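Putative rhamnosidase (Streptomyces avermitilis, PDB 3W5M) hydrolyses terminal non-reducing alpha-L-rhamnose residues from alpha-L-rhamnosides, releasing L-rhamnose from citrus flavonoids and from the plant proteoglycan gum arabic. Local coordinates at residues A[736-741]-A[798-803]. Numbering follows the deposited sequence.
Sequences GLLRPA and TAYVAS
Leu738 and Tyr800 reach past one another in opposite directions, the leucine toward the end of helix 783-800 and the phenol toward the loop that carries Leu738. The leucine meets the hydroxyl end of the phenol, obliquely to its ring, with CD2 of Leu738 3.7 Å from OH of Tyr800. With CG of Leu738 anti to its carbonyl carbon (chi1 -56°), the branch turns to the helix end, and the extended chi2 (-177°) sets both methyls against Ala799, whose CB is 3.9 Å from CD2 of Leu738. Leucine suits this place because its forked apolar end gives Ala799 two methyls while CD2 also lies against the tyrosine. The small methyl of Ala799 in turn rests over the centre of one face of the Tyr800 ring, 3.6 Å above the plane. In the (alpha/alpha)6-barrel of this family 78 glycosidase, the contact joins the last helical turn of 783-800 to the loop between helices 713-732 and 756-777. Cutting Leu738 back to an alanine removes both delta methyls, which is likely to open a gap beside CB of Ala799 and leave the hydroxyl end of Tyr800 less covered. Tyrosine combines an apolar ring with a polar end: its OH is hydrogen-bonded to Thr761 of helix 756-777, whose OG1 also accepts the backbone N-H of Arg739. The guanidinium of Arg739 leads away from the tyrosine, to the carbonyl oxygens of His733 and Gly691.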
loop_
_atom_site.group_PDB
_atom_site.type_symbol
_atom_site.label_atom_id
_atom_site.label_comp_id
_atom_site.label_asym_id
_atom_site.label_seq_id
_atom_site.Cartn_x
_atom_site.Cartn_y
_atom_site.Cartn_z
ATOM N N GLY A 736 7.231 3.365 37.708
ATOM C CA GLY A 736 7.369 2.007 38.261
ATOM C C GLY A 736 6.918 0.964 37.266
ATOM O O GLY A 736 6.272 -0.018 37.629
ATOM N N LEU A 737 7.209 1.242 35.988
ATOM C CA LEU A 737 6.929 0.374 34.842
ATOM C C LEU A 737 5.476 0.360 34.373
ATOM O O LEU A 737 5.130 -0.378 33.449
ATOM C CB LEU A 737 7.468 -1.045 35.075
ATOM C CG LEU A 737 8.966 -1.090 35.398
ATOM C CD1 LEU A 737 9.323 -2.493 35.855
ATOM C CD2 LEU A 737 9.832 -0.649 34.215
ATOM N N LEU A 738 4.626 1.177 35.001
ATOM C CA LEU A 738 3.239 1.264 34.579
ATOM C C LEU A 738 3.168 2.354 33.536
ATOM O O LEU A 738 3.735 3.427 33.719
ATOM C CB LEU A 738 2.303 1.579 35.764
ATOM C CG LEU A 738 2.374 0.610 36.956
ATOM C CD1 LEU A 738 1.336 1.025 38.002
ATOM C CD2 LEU A 738 2.196 -0.856 36.538
ATOM N N ARG A 739 2.484 2.072 32.429
ATOM C CA ARG A 739 2.402 3.055 31.353
ATOM C C ARG A 739 1.145 3.922 31.478
ATOM O O ARG A 739 0.118 3.448 31.981
ATOM C CB ARG A 739 2.459 2.333 29.995
ATOM C CG ARG A 739 3.845 1.739 29.731
ATOM C CD ARG A 739 4.694 2.701 28.910
ATOM N NE ARG A 739 4.120 2.890 27.566
ATOM C CZ ARG A 739 4.234 4.012 26.849
ATOM N NH1 ARG A 739 4.879 5.055 27.334
ATOM N NH2 ARG A 739 3.687 4.086 25.632
ATOM N N PRO A 740 1.214 5.179 30.980
ATOM C CA PRO A 740 0.061 6.098 30.980
ATOM C C PRO A 740 -1.155 5.536 30.238
ATOM O O PRO A 740 -0.999 4.712 29.335
ATOM C CB PRO A 740 0.592 7.335 30.239
ATOM C CG PRO A 740 2.069 7.264 30.315
ATOM C CD PRO A 740 2.425 5.804 30.403
ATOM N N ALA A 741 -2.364 5.961 30.616
ATOM C CA ALA A 741 -3.558 5.535 29.912
ATOM C C ALA A 741 -3.791 6.417 28.660
ATOM O O ALA A 741 -4.809 7.105 28.531
ATOM C CB ALA A 741 -4.782 5.522 30.843
ATOM N N THR A 798 0.481 -6.832 39.900
ATOM C CA THR A 798 0.131 -6.084 41.104
ATOM C C THR A 798 -0.918 -5.000 40.843
ATOM O O THR A 798 -1.828 -4.799 41.662
ATOM C CB THR A 798 1.387 -5.493 41.764
ATOM O OG1 THR A 798 2.245 -6.575 42.144
ATOM C CG2 THR A 798 1.033 -4.681 43.008
ATOM N N ALA A 799 -0.809 -4.336 39.691
ATOM C CA ALA A 799 -1.648 -3.182 39.393
ATOM C C ALA A 799 -3.015 -3.569 38.874
ATOM O O ALA A 799 -4.004 -2.918 39.217
ATOM C CB ALA A 799 -0.939 -2.227 38.420
ATOM N N TYR A 800 -3.091 -4.633 38.074
ATOM C CA TYR A 800 -4.299 -4.906 37.311
ATOM C C TYR A 800 -4.953 -6.271 37.481
ATOM O O TYR A 800 -6.077 -6.474 36.991
ATOM C CB TYR A 800 -4.059 -4.621 35.802
ATOM C CG TYR A 800 -3.233 -3.385 35.491
ATOM C CD1 TYR A 800 -3.704 -2.095 35.778
ATOM C CD2 TYR A 800 -1.975 -3.505 34.880
ATOM C CE1 TYR A 800 -2.935 -0.974 35.475
ATOM C CE2 TYR A 800 -1.199 -2.399 34.584
ATOM C CZ TYR A 800 -1.677 -1.138 34.867
ATOM O OH TYR A 800 -0.884 -0.054 34.563
ATOM N N VAL A 801 -4.286 -7.203 38.177
ATOM C CA VAL A 801 -4.814 -8.543 38.325
ATOM C C VAL A 801 -5.185 -8.774 39.784
ATOM O O VAL A 801 -4.334 -8.648 40.667
ATOM C CB VAL A 801 -3.814 -9.633 37.853
ATOM C CG1 VAL A 801 -4.453 -11.002 37.931
ATOM C CG2 VAL A 801 -3.352 -9.376 36.419
ATOM N N ALA A 802 -6.456 -9.079 40.010
ATOM C CA ALA A 802 -6.996 -9.318 41.352
ATOM C C ALA A 802 -6.888 -10.795 41.800
ATOM O O ALA A 802 -6.684 -11.709 40.980
ATOM C CB ALA A 802 -8.444 -8.855 41.405
ATOM N N SER A 803 -7.083 -11.025 43.102
ATOM C CA SER A 803 -6.896 -12.348 43.711
ATOM C C SER A 803 -7.741 -13.434 43.110
ATOM O O SER A 803 -7.355 -14.603 43.171
ATOM C CB SER A 803 -7.155 -12.278 45.215
ATOM O OG SER A 803 -6.108 -11.543 45.811
#